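Long-range contact in fructokinase (Vibrio cholerae serotype O1, PDB 5EYN), which phosphorylates fructose with ATP as a kinase of the PfkB family, and is captured here with fructose, ADP, beryllium trifluoride and calcium bound: residues M18-D30 with P131-A145. Numbering follows the deposited sequence.
With FRU (beta-D-fructofuranose), chain B.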
loop_
_atom_site.group_PDB
_atom_site.type_symbol
_atom_site.label_atom_id
_atom_site.label_comp_id
_atom_site.label_asym_id
_atom_site.label_seq_id
_atom_site.Cartn_x
_atom_site.Cartn_y
_atom_site.Cartn_z
ATOM N N MET A 18 37.127 11.605 1.080
ATOM C CA MET A 18 35.746 11.437 0.660
ATOM C C MET A 18 34.811 11.491 1.860
ATOM O O MET A 18 34.790 10.594 2.708
ATOM C CB MET A 18 35.569 10.116 -0.074
ATOM C CG MET A 18 34.166 9.909 -0.588
ATOM S SD MET A 18 34.132 8.811 -2.009
ATOM C CE MET A 18 34.764 7.300 -1.279
ATOM N N SER A 19 34.021 12.549 1.924
ATOM C CA SER A 19 33.199 12.775 3.092
ATOM C C SER A 19 31.928 11.915 3.009
ATOM O O SER A 19 31.369 11.706 1.933
ATOM C CB SER A 19 32.868 14.259 3.203
ATOM O OG SER A 19 34.072 15.019 3.243
ATOM N N ARG A 20 31.507 11.389 4.149
ATOM C CA ARG A 20 30.274 10.616 4.221
ATOM C C ARG A 20 29.077 11.525 4.038
ATOM O O ARG A 20 29.023 12.611 4.615
ATOM C CB ARG A 20 30.166 9.932 5.579
ATOM C CG ARG A 20 28.892 9.139 5.755
ATOM C CD ARG A 20 28.863 8.433 7.102
ATOM N NE ARG A 20 29.796 7.313 7.150
ATOM C CZ ARG A 20 30.934 7.280 7.841
ATOM N NH1 ARG A 20 31.323 8.309 8.577
ATOM N NH2 ARG A 20 31.697 6.197 7.797
ATOM N N VAL A 21 28.132 11.077 3.219
ATOM C CA VAL A 21 26.838 11.731 3.086
ATOM C C VAL A 21 25.792 10.857 3.753
ATOM O O VAL A 21 25.590 9.707 3.355
ATOM C CB VAL A 21 26.462 11.968 1.623
ATOM C CG1 VAL A 21 25.133 12.713 1.521
ATOM C CG2 VAL A 21 27.573 12.713 0.887
ATOM N N TRP A 22 25.128 11.412 4.768
ATOM C CA TRP A 22 24.012 10.768 5.448
ATOM C C TRP A 22 22.722 11.179 4.777
ATOM O O TRP A 22 22.508 12.356 4.503
ATOM C CB TRP A 22 23.950 11.218 6.912
ATOM C CG TRP A 22 25.004 10.651 7.809
ATOM C CD1 TRP A 22 26.129 11.290 8.251
ATOM C CD2 TRP A 22 25.034 9.341 8.395
ATOM N NE1 TRP A 22 26.843 10.467 9.067
ATOM C CE2 TRP A 22 26.203 9.263 9.173
ATOM C CE3 TRP A 22 24.195 8.224 8.326
ATOM C CZ2 TRP A 22 26.549 8.117 9.882
ATOM C CZ3 TRP A 22 24.541 7.092 9.027
ATOM C CH2 TRP A 22 25.701 7.046 9.795
ATOM N N LEU A 23 21.868 10.195 4.537
ATOM C CA LEU A 23 20.533 10.386 4.003
ATOM C C LEU A 23 19.554 9.879 5.051
ATOM O O LEU A 23 19.784 8.853 5.675
ATOM C CB LEU A 23 20.356 9.601 2.688
ATOM C CG LEU A 23 21.186 9.968 1.451
ATOM C CD1 LEU A 23 21.172 11.437 1.166
ATOM C CD2 LEU A 23 22.628 9.484 1.606
ATOM N N THR A 24 18.461 10.595 5.235
ATOM C CA THR A 24 17.427 10.137 6.137
ATOM C C THR A 24 16.063 10.446 5.559
ATOM O O THR A 24 15.912 11.390 4.788
ATOM C CB THR A 24 17.574 10.784 7.532
ATOM O OG1 THR A 24 16.593 10.266 8.421
ATOM C CG2 THR A 24 17.421 12.305 7.490
ATOM N N GLY A 25 15.077 9.625 5.907
ATOM C CA GLY A 25 13.715 9.857 5.473
ATOM C C GLY A 25 13.059 8.575 5.039
ATOM O O GLY A 25 13.201 7.546 5.698
ATOM N N ASP A 26 12.352 8.647 3.922
ATOM C CA ASP A 26 11.498 7.558 3.463
ATOM C C ASP A 26 12.111 6.741 2.351
ATOM O O ASP A 26 12.367 7.255 1.279
ATOM C CB ASP A 26 10.135 8.091 3.009
ATOM C CG ASP A 26 10.210 9.126 1.886
ATOM O OD1 ASP A 26 9.365 9.024 0.942
ATOM O OD2 ASP A 26 11.046 10.063 1.946
ATOM N N ALA A 27 12.340 5.473 2.653
ATOM C CA ALA A 27 12.557 4.453 1.643
ATOM C C ALA A 27 11.187 3.875 1.304
ATOM O O ALA A 27 10.413 3.540 2.195
ATOM C CB ALA A 27 13.499 3.381 2.166
ATOM N N VAL A 28 10.858 3.797 0.021
ATOM C CA VAL A 28 9.516 3.438 -0.384
ATOM C C VAL A 28 9.548 2.478 -1.542
ATOM O O VAL A 28 10.513 2.440 -2.296
ATOM C CB VAL A 28 8.694 4.654 -0.812
ATOM C CG1 VAL A 28 8.961 5.879 0.072
ATOM C CG2 VAL A 28 8.880 4.989 -2.245
ATOM N N VAL A 29 8.480 1.710 -1.675
ATOM C CA VAL A 29 8.265 0.956 -2.899
ATOM C C VAL A 29 7.344 1.751 -3.807
ATOM O O VAL A 29 6.203 2.061 -3.447
ATOM C CB VAL A 29 7.718 -0.470 -2.631
ATOM C CG1 VAL A 29 7.247 -1.118 -3.915
ATOM C CG2 VAL A 29 8.788 -1.324 -1.964
ATOM N N ASP A 30 7.879 2.103 -4.977
ATOM C CA ASP A 30 7.120 2.756 -6.027
ATOM C C ASP A 30 6.549 1.677 -6.952
ATOM O O ASP A 30 7.287 0.879 -7.553
ATOM C CB ASP A 30 8.009 3.685 -6.863
ATOM C CG ASP A 30 8.440 4.952 -6.134
ATOM O OD1 ASP A 30 7.703 5.449 -5.258
ATOM O OD2 ASP A 30 9.507 5.486 -6.518
ATOM N N PRO A 131 22.204 8.688 14.116
ATOM C CA PRO A 131 23.558 8.174 14.339
ATOM C C PRO A 131 24.529 9.286 14.684
ATOM O O PRO A 131 24.194 10.468 14.626
ATOM C CB PRO A 131 23.925 7.562 12.991
ATOM C CG PRO A 131 23.184 8.382 12.018
ATOM C CD PRO A 131 21.892 8.793 12.682
ATOM N N SER A 132 25.730 8.900 15.079
ATOM C CA SER A 132 26.745 9.879 15.422
ATOM C C SER A 132 27.273 10.518 14.144
ATOM O O SER A 132 27.573 9.827 13.165
ATOM C CB SER A 132 27.882 9.218 16.194
ATOM O OG SER A 132 28.535 8.275 15.361
ATOM N N PHE A 133 27.362 11.847 14.171
ATOM C CA PHE A 133 27.837 12.628 13.045
ATOM C C PHE A 133 29.228 13.158 13.352
ATOM O O PHE A 133 29.629 13.267 14.515
ATOM C CB PHE A 133 26.920 13.827 12.797
ATOM C CG PHE A 133 25.516 13.478 12.389
ATOM C CD1 PHE A 133 25.233 12.375 11.597
ATOM C CD2 PHE A 133 24.467 14.285 12.802
ATOM C CE1 PHE A 133 23.926 12.103 11.218
ATOM C CE2 PHE A 133 23.181 14.017 12.420
ATOM C CZ PHE A 133 22.910 12.917 11.639
ATOM N N GLN A 134 29.947 13.526 12.301
ATOM C CA GLN A 134 31.279 14.076 12.457
ATOM C C GLN A 134 31.457 15.305 11.579
ATOM O O GLN A 134 30.780 15.462 10.561
ATOM C CB GLN A 134 32.321 13.021 12.087
ATOM C CG GLN A 134 32.242 11.778 12.958
ATOM C CD GLN A 134 33.299 10.752 12.617
ATOM O OE1 GLN A 134 34.492 11.040 12.649
ATOM N NE2 GLN A 134 32.862 9.540 12.292
ATOM N N LYS A 135 32.395 16.154 11.970
ATOM C CA LYS A 135 32.731 17.350 11.220
ATOM C C LYS A 135 32.968 17.015 9.744
ATOM O O LYS A 135 33.609 16.017 9.408
ATOM C CB LYS A 135 33.969 18.000 11.831
ATOM C CG LYS A 135 34.349 19.321 11.214
ATOM C CD LYS A 135 35.625 19.851 11.861
ATOM C CE LYS A 135 36.178 21.053 11.121
ATOM N NZ LYS A 135 35.257 22.217 11.157
ATOM N N GLY A 136 32.417 17.836 8.854
ATOM C CA GLY A 136 32.652 17.692 7.431
ATOM C C GLY A 136 31.716 16.723 6.725
ATOM O O GLY A 136 31.722 16.636 5.503
ATOM N N GLU A 137 30.906 15.990 7.472
ATOM C CA GLU A 137 29.914 15.132 6.854
ATOM C C GLU A 137 28.761 15.959 6.311
ATOM O O GLU A 137 28.579 17.123 6.675
ATOM C CB GLU A 137 29.407 14.087 7.849
ATOM C CG GLU A 137 30.462 13.050 8.217
ATOM C CD GLU A 137 29.945 11.991 9.177
ATOM O OE1 GLU A 137 28.955 12.248 9.887
ATOM O OE2 GLU A 137 30.542 10.901 9.234
ATOM N N TRP A 138 27.976 15.328 5.449
ATOM C CA TRP A 138 26.764 15.921 4.895
ATOM C C TRP A 138 25.549 15.176 5.420
ATOM O O TRP A 138 25.606 13.978 5.684
ATOM C CB TRP A 138 26.771 15.851 3.354
ATOM C CG TRP A 138 27.640 16.871 2.737
ATOM C CD1 TRP A 138 28.984 16.806 2.548
ATOM C CD2 TRP A 138 27.221 18.140 2.242
ATOM N NE1 TRP A 138 29.432 17.967 1.963
ATOM C CE2 TRP A 138 28.364 18.801 1.762
ATOM C CE3 TRP A 138 25.986 18.789 2.162
ATOM C CZ2 TRP A 138 28.315 20.077 1.225
ATOM C CZ3 TRP A 138 25.937 20.060 1.627
ATOM C CH2 TRP A 138 27.096 20.693 1.172
ATOM N N LEU A 139 24.451 15.911 5.557
ATOM C CA LEU A 139 23.144 15.334 5.835
ATOM C C LEU A 139 22.173 15.885 4.806
ATOM O O LEU A 139 22.063 17.100 4.656
ATOM C CB LEU A 139 22.673 15.724 7.238
ATOM C CG LEU A 139 21.247 15.310 7.609
ATOM C CD1 LEU A 139 21.132 13.815 7.712
ATOM C CD2 LEU A 139 20.858 15.969 8.927
ATOM N N HIS A 140 21.475 14.998 4.095
ATOM C CA HIS A 140 20.445 15.413 3.153
ATOM C C HIS A 140 19.066 14.953 3.603
ATOM O O HIS A 140 18.889 13.803 4.017
ATOM C CB HIS A 140 20.734 14.847 1.768
ATOM C CG HIS A 140 19.714 15.210 0.746
ATOM N ND1 HIS A 140 19.600 16.487 0.238
ATOM C CD2 HIS A 140 18.721 14.484 0.175
ATOM C CE1 HIS A 140 18.596 16.526 -0.622
ATOM N NE2 HIS A 140 18.054 15.321 -0.691
ATOM N N VAL A 141 18.116 15.882 3.507
ATOM C CA VAL A 141 16.750 15.733 3.995
ATOM C C VAL A 141 15.760 16.223 2.943
ATOM O O VAL A 141 16.058 17.171 2.221
ATOM C CB VAL A 141 16.560 16.590 5.320
ATOM C CG1 VAL A 141 15.131 16.549 5.841
ATOM C CG2 VAL A 141 17.549 16.155 6.389
ATOM N N CYS A 142 14.592 15.577 2.888
ATOM C CA CYS A 142 13.444 16.015 2.090
ATOM C C CYS A 142 12.253 16.271 2.996
ATOM O O CYS A 142 12.245 15.863 4.158
ATOM C CB CYS A 142 13.067 14.981 1.028
ATOM S SG CYS A 142 14.373 14.633 -0.177
ATOM N N SER A 143 11.240 16.938 2.474
ATOM C CA SER A 143 10.165 17.384 3.343
ATOM C C SER A 143 9.275 16.294 3.896
ATOM O O SER A 143 8.615 16.538 4.900
ATOM C CB SER A 143 9.312 18.454 2.684
ATOM O OG SER A 143 8.538 17.896 1.659
ATOM N N ILE A 144 9.202 15.118 3.297
ATOM C CA ILE A 144 8.368 14.085 3.867
ATOM C C ILE A 144 8.835 13.783 5.295
ATOM O O ILE A 144 8.024 13.457 6.165
ATOM C CB ILE A 144 8.318 12.835 2.974
ATOM C CG1 ILE A 144 7.264 13.044 1.895
ATOM C CG2 ILE A 144 8.001 11.569 3.785
ATOM C CD1 ILE A 144 7.122 11.878 0.943
ATOM N N ALA A 145 10.126 13.913 5.560
ATOM C CA ALA A 145 10.636 13.654 6.898
ATOM C C ALA A 145 10.091 14.647 7.916
ATOM O O ALA A 145 10.100 14.369 9.107
ATOM C CB ALA A 145 12.156 13.693 6.888
HETATM C C1 FRU B . 8.623 10.123 -2.104
HETATM C C2 FRU B . 8.691 9.902 -3.609
HETATM C C3 FRU B . 8.920 8.483 -4.087
HETATM C C4 FRU B . 9.812 8.618 -5.276
HETATM C C5 FRU B . 10.549 9.872 -4.960
HETATM C C6 FRU B . 10.938 10.686 -6.170
HETATM O O1 FRU B . 9.856 9.881 -1.500
HETATM O O2 FRU B . 7.483 10.369 -4.129
HETATM O O3 FRU B . 7.674 7.899 -4.321
HETATM O O4 FRU B . 10.707 7.569 -5.431
HETATM O O5 FRU B . 9.755 10.662 -4.092
HETATM O O6 FRU B . 11.612 11.864 -5.804
HETATM O O HOH W 1 33.399 17.594 3.632
HETATM O O HOH W 2 14.071 12.944 3.651
#
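Strands 21-24 and 138-142 run parallel in the nine-stranded sheet of the ribokinase-like fold, paired from Val21 with Trp138 to Leu23 with His140. Nearly straight bonds tie them, Trp22 N giving to Trp138 O (2.8 Å) and His140 N to Trp22 O. The pairing slackens toward Thr24 N and His140 O, a weak bond at 3.5 Å; beyond it, a water bridges Thr24 O and Cys142 N.

One face of the Trp22 indole packs against residues 131-133. Pro131 CG sits over its six-membered ring, 3.6 Å from the centroid in a CH-pi contact, while the Phe133 edge meets the same face over the five-membered ring, planes 59° apart. Arg20 CD lies against the opposite face. The Glu137 side chain, extended beyond CG (chi2 -178°), ties the indole edge, Arg20 and the turn at Gln134 together: OE1 accepts hydrogen bonds from Trp22 NE1 (2.9 Å) and Gln134 N from opposite faces of the carboxylate plane, and OE2, lying in the guanidinium plane of Arg20, forms a salt bridge with NH1 (2.8 Å), although guanidinium and carboxylate stand 82° apart. On the other sheet face Leu23 CD1 packs on His140 CB.

Further along, the segments meet at the sugar site, where Asp26 OD1 accepts a hydrogen bond from fructose O1 (2.6 Å) and Ile144 CD1 touches fructose C1 at 3.8 Å.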